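Local coordinates for tail spike protein gp49 (Pseudomonas phage LKA1, PDB 4RU4), which probably cleaves the O-specific polysaccharide of Pseudomonas as a tailspike lyase, degrading the host cell envelope during virus entry, at residues P122-V127 and V196-V201; I149-T154 and S164-E169. All coordinates share one frame; numbering follows the deposited sequence.

Interaction 1 of 2, residues P122-V127 and V196-V201; sequences PNISSV and VAIYKV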
# COMPACT_ATOMS: atom_id res chain seq x y z
N PRO B 122 -32.22 -17.73 -18.93
CA PRO B 122 -32.22 -17.82 -20.40
C PRO B 122 -30.86 -17.45 -21.02
O PRO B 122 -30.01 -16.82 -20.36
CB PRO B 122 -33.28 -16.78 -20.82
CG PRO B 122 -34.13 -16.54 -19.59
CD PRO B 122 -33.15 -16.70 -18.44
N ASN B 123 -30.66 -17.86 -22.27
CA ASN B 123 -29.46 -17.51 -23.03
C ASN B 123 -29.39 -16.02 -23.35
O ASN B 123 -30.39 -15.30 -23.24
CB ASN B 123 -29.37 -18.35 -24.31
CG ASN B 123 -29.19 -19.84 -24.03
OD1 ASN B 123 -28.55 -20.22 -23.04
ND2 ASN B 123 -29.77 -20.69 -24.88
N ILE B 124 -28.21 -15.57 -23.78
CA ILE B 124 -28.02 -14.16 -24.10
C ILE B 124 -27.47 -13.98 -25.53
O ILE B 124 -26.89 -14.91 -26.09
CB ILE B 124 -27.04 -13.49 -23.09
CG1 ILE B 124 -25.64 -14.13 -23.16
CG2 ILE B 124 -27.59 -13.60 -21.65
CD1 ILE B 124 -24.55 -13.30 -22.39
N SER B 125 -27.68 -12.78 -26.10
CA SER B 125 -27.03 -12.38 -27.34
C SER B 125 -25.54 -12.23 -27.10
O SER B 125 -25.11 -11.98 -25.97
CB SER B 125 -27.51 -11.00 -27.79
OG SER B 125 -28.89 -10.99 -27.97
N SER B 126 -24.75 -12.33 -28.17
CA SER B 126 -23.33 -12.00 -28.11
C SER B 126 -23.09 -10.60 -27.54
O SER B 126 -23.86 -9.67 -27.78
CB SER B 126 -22.72 -12.13 -29.52
OG SER B 126 -22.86 -13.48 -29.94
N VAL B 127 -22.01 -10.45 -26.77
CA VAL B 127 -21.73 -9.20 -26.09
C VAL B 127 -20.21 -8.91 -26.15
O VAL B 127 -19.38 -9.84 -26.17
CB VAL B 127 -22.28 -9.24 -24.63
CG1 VAL B 127 -21.58 -10.35 -23.81
CG2 VAL B 127 -22.17 -7.87 -23.95
N VAL B 196 -22.28 -19.67 -24.58
CA VAL B 196 -22.31 -19.54 -23.12
C VAL B 196 -23.65 -19.97 -22.52
O VAL B 196 -24.69 -19.86 -23.18
CB VAL B 196 -21.94 -18.10 -22.64
CG1 VAL B 196 -20.43 -17.83 -22.80
CG2 VAL B 196 -22.72 -17.03 -23.42
N ALA B 197 -23.60 -20.49 -21.30
CA ALA B 197 -24.78 -20.78 -20.51
C ALA B 197 -24.73 -19.84 -19.31
O ALA B 197 -23.66 -19.61 -18.75
CB ALA B 197 -24.76 -22.22 -20.02
N ILE B 198 -25.89 -19.32 -18.92
CA ILE B 198 -25.99 -18.30 -17.88
C ILE B 198 -26.71 -18.91 -16.68
O ILE B 198 -27.68 -19.66 -16.84
CB ILE B 198 -26.77 -17.04 -18.38
CG1 ILE B 198 -26.46 -16.73 -19.85
CG2 ILE B 198 -26.51 -15.80 -17.47
CD1 ILE B 198 -24.92 -16.53 -20.16
N TYR B 199 -26.25 -18.58 -15.48
CA TYR B 199 -26.75 -19.16 -14.24
C TYR B 199 -26.85 -18.10 -13.19
O TYR B 199 -25.88 -17.37 -12.95
CB TYR B 199 -25.74 -20.19 -13.72
CG TYR B 199 -25.57 -21.37 -14.64
CD1 TYR B 199 -26.46 -22.44 -14.59
CD2 TYR B 199 -24.53 -21.42 -15.56
CE1 TYR B 199 -26.32 -23.53 -15.42
CE2 TYR B 199 -24.37 -22.51 -16.41
CZ TYR B 199 -25.28 -23.56 -16.33
OH TYR B 199 -25.13 -24.65 -17.15
N LYS B 200 -27.99 -18.08 -12.50
CA LYS B 200 -28.19 -17.23 -11.35
C LYS B 200 -27.53 -17.88 -10.15
O LYS B 200 -27.64 -19.11 -9.96
CB LYS B 200 -29.69 -17.08 -11.06
CG LYS B 200 -30.02 -16.04 -9.99
CD LYS B 200 -31.54 -15.83 -9.90
CE LYS B 200 -31.94 -14.92 -8.76
NZ LYS B 200 -33.45 -14.76 -8.71
N VAL B 201 -26.88 -17.09 -9.31
CA VAL B 201 -26.32 -17.67 -8.10
C VAL B 201 -27.31 -17.48 -6.97
O VAL B 201 -27.59 -16.36 -6.54
CB VAL B 201 -24.95 -17.05 -7.75
CG1 VAL B 201 -24.39 -17.72 -6.50
CG2 VAL B 201 -24.00 -17.22 -8.92
O HOH W 1 -28.46 -20.03 -20.31
O HOH W 2 -26.25 -17.65 -24.13
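I124 and I198 meet through their branches, with the two side chains crossing at about a right angle. CG2 of I124 lies 3.8 Å from CG1 of I198, while CD1 of I198 comes within 3.9 Å of CG1 of I124 and equally near its CD1, so the I198 arm spans both branches of its partner. The rotamer of I124 explains this: CG1 stands between the backbone N and the carbonyl carbon (chi1 63°), which leaves CG2 beside the backbone N and within reach of I198. V196 brings CG2 to 4.1 Å from CG1 of I124, again a purely apolar touch. The carbonyl O of P122 sits 3.6 Å from I198 CG1, a polar atom resting against a methylene.

No direct hydrogen bond joins the two segments, and their nearest CA atoms, those of N123 and A197, are 6.2 Å apart; water makes the link instead. One molecule donates to N123 OD1 (2.7 Å) and accepts from the backbone N of I198 (3.0 Å). The other accepts from the backbone N of I124 and lies 2.9 Å from the carbonyl O of V196, to which it can donate. The contact is thus that of a loop packed on a strand of the Ig-like domain by apolar side chains and bridging waters.

Further out, I124 also packs on I134 and F136, and I198 on F148 and I150, which extends the apolar cluster. N123 pairs through its backbone with A137, and I198 with L121. The loop 122-127, following strand 113-120, lies across the start of strand 197-202, whose neighbours in the sheet are 113-120 and 147-151.

Interaction 2 of 2, residues I149-T154 and S164-E169; sequences IIYNPT and SYRAGE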
# COMPACT_ATOMS: atom_id res chain seq x y z
N ILE B 149 -23.63 -15.81 -13.29
CA ILE B 149 -22.39 -16.23 -13.92
C ILE B 149 -22.65 -16.50 -15.40
O ILE B 149 -23.56 -17.26 -15.77
CB ILE B 149 -21.88 -17.55 -13.32
CG1 ILE B 149 -21.48 -17.36 -11.86
CG2 ILE B 149 -20.67 -18.08 -14.14
CD1 ILE B 149 -21.28 -18.68 -11.10
N ILE B 150 -21.87 -15.85 -16.25
CA ILE B 150 -21.79 -16.24 -17.65
C ILE B 150 -20.73 -17.32 -17.73
O ILE B 150 -19.62 -17.12 -17.22
CB ILE B 150 -21.35 -15.04 -18.50
CG1 ILE B 150 -22.36 -13.89 -18.33
CG2 ILE B 150 -21.12 -15.46 -19.97
CD1 ILE B 150 -21.94 -12.58 -19.01
N TYR B 151 -21.05 -18.47 -18.34
CA TYR B 151 -20.11 -19.60 -18.37
C TYR B 151 -19.98 -20.19 -19.76
O TYR B 151 -20.97 -20.47 -20.42
CB TYR B 151 -20.61 -20.70 -17.42
CG TYR B 151 -19.86 -22.01 -17.51
CD1 TYR B 151 -18.51 -22.09 -17.19
CD2 TYR B 151 -20.53 -23.19 -17.85
CE1 TYR B 151 -17.82 -23.29 -17.26
CE2 TYR B 151 -19.85 -24.41 -17.91
CZ TYR B 151 -18.51 -24.45 -17.61
OH TYR B 151 -17.82 -25.63 -17.66
N ASN B 152 -18.74 -20.38 -20.19
CA ASN B 152 -18.45 -21.05 -21.45
C ASN B 152 -17.96 -22.48 -21.18
O ASN B 152 -16.85 -22.66 -20.69
CB ASN B 152 -17.40 -20.26 -22.22
CG ASN B 152 -17.18 -20.81 -23.63
OD1 ASN B 152 -17.44 -21.98 -23.88
ND2 ASN B 152 -16.69 -19.97 -24.54
N PRO B 153 -18.77 -23.50 -21.50
CA PRO B 153 -18.36 -24.87 -21.20
C PRO B 153 -17.22 -25.35 -22.10
O PRO B 153 -16.72 -26.45 -21.85
CB PRO B 153 -19.62 -25.72 -21.51
CG PRO B 153 -20.72 -24.74 -21.79
CD PRO B 153 -20.08 -23.44 -22.18
N THR B 154 -16.83 -24.60 -23.12
CA THR B 154 -15.76 -25.07 -24.00
C THR B 154 -14.42 -25.13 -23.27
O THR B 154 -14.02 -24.15 -22.64
CB THR B 154 -15.62 -24.18 -25.23
OG1 THR B 154 -16.82 -24.27 -26.00
CG2 THR B 154 -14.43 -24.60 -26.10
N SER B 164 -9.33 -26.97 -17.89
CA SER B 164 -10.32 -26.44 -16.96
C SER B 164 -10.33 -24.90 -16.91
O SER B 164 -11.13 -24.31 -16.19
CB SER B 164 -10.06 -26.99 -15.55
OG SER B 164 -8.78 -26.55 -15.09
N TYR B 165 -9.42 -24.26 -17.64
CA TYR B 165 -9.39 -22.79 -17.63
C TYR B 165 -10.43 -22.25 -18.61
O TYR B 165 -10.10 -21.78 -19.70
CB TYR B 165 -7.98 -22.25 -17.97
CG TYR B 165 -6.92 -22.56 -16.92
CD1 TYR B 165 -7.26 -23.05 -15.66
CD2 TYR B 165 -5.57 -22.33 -17.20
CE1 TYR B 165 -6.28 -23.32 -14.70
CE2 TYR B 165 -4.60 -22.57 -16.25
CZ TYR B 165 -4.95 -23.08 -15.02
OH TYR B 165 -3.94 -23.31 -14.11
N ARG B 166 -11.69 -22.34 -18.21
CA ARG B 166 -12.80 -21.97 -19.06
C ARG B 166 -13.17 -20.49 -18.87
O ARG B 166 -12.89 -19.90 -17.82
CB ARG B 166 -14.00 -22.88 -18.75
CG ARG B 166 -13.69 -24.36 -19.04
CD ARG B 166 -14.97 -25.20 -19.21
NE ARG B 166 -14.61 -26.60 -19.46
CZ ARG B 166 -14.79 -27.58 -18.58
NH1 ARG B 166 -15.37 -27.32 -17.41
NH2 ARG B 166 -14.41 -28.82 -18.87
N ALA B 167 -13.81 -19.92 -19.88
CA ALA B 167 -14.16 -18.50 -19.91
C ALA B 167 -15.47 -18.24 -19.20
O ALA B 167 -16.31 -19.13 -19.06
CB ALA B 167 -14.25 -18.00 -21.37
N GLY B 168 -15.65 -17.00 -18.76
CA GLY B 168 -16.92 -16.54 -18.21
C GLY B 168 -16.61 -15.55 -17.10
O GLY B 168 -15.45 -15.19 -16.92
N GLU B 169 -17.61 -15.10 -16.36
CA GLU B 169 -17.36 -14.22 -15.21
C GLU B 169 -18.63 -14.00 -14.41
O GLU B 169 -19.72 -14.39 -14.86
CB GLU B 169 -16.82 -12.84 -15.68
CG GLU B 169 -17.68 -12.11 -16.69
CD GLU B 169 -16.91 -10.96 -17.36
OE1 GLU B 169 -16.79 -9.86 -16.75
OE2 GLU B 169 -16.39 -11.17 -18.49
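R166 reaches across to Y151, and the ring and guanidinium planes stand 81° apart. The arginine chain is extended from CG to NE, and its second torsion (chi2 -160°) lays CD beside Y151 OH, 3.3 Å away. NH1 of R166 donates to the same Y151 OH at 3.0 Å, a weak bond bent to 123° at the hydrogen. In Y151, CG is anti to the backbone N, and CE1 of the ring lies 3.9 Å from R166 CD. Lower on the arginine, CB and CG approach the carbonyl oxygens of N152 and T154, so that its aliphatic part runs past a row of backbone acceptors.

The CB of N152 points toward the other segment, 4.0 Å from CB of A167, but OD1 is used at home: it accepts a fairly straight bond from the backbone N of T154 and closes an Asx turn.

The backbones pair antiparallel, joining strands 147-151 and 168-177 of the Ig-like domain, with the Asx turn following at N152. I150 and E169 form the hydrogen-bonded pair, exchanging both N-H groups, and Y151 and G168 the non-hydrogen-bonded one, whose CA atoms are only 4.4 Å apart. N152 N also donates to A167 O. The CA of G168 lies 2.9 Å from I150 O, a close CA-H...O contact, and its backbone conformation is one open to glycine.

The polar ends find their main partners outside the two segments: R166 forms a salt bridge with D155 and also bonds to A301 O, and both E169 carboxylate oxygens are bonded, OE2 to Y191 OH among others. The arginine charge is probably balanced largely by D155, with Y151 OH a secondary acceptor.

Overall arrangement
Interactions 1 and 2 both lie in the Ig-like domain that stands to one side of the pectin lyase-like part, with centres about 11 Å apart. Along the chain the order is 122-127, 149-154, 164-169, 196-201, so interaction 2 falls wholly between the two halves of interaction 1. They share one sheet: strand 197-202 neighbours strand 147-151, which in turn pairs with 168-177. The join is direct, through probable hydrogen bonds of I149 N to Y199 O and A197 N to Y151 O, each 2.8 Å. Loop 122-127 and segment 164-169 are thereby tied to adjacent strands of the same small domain, away from the calcium site.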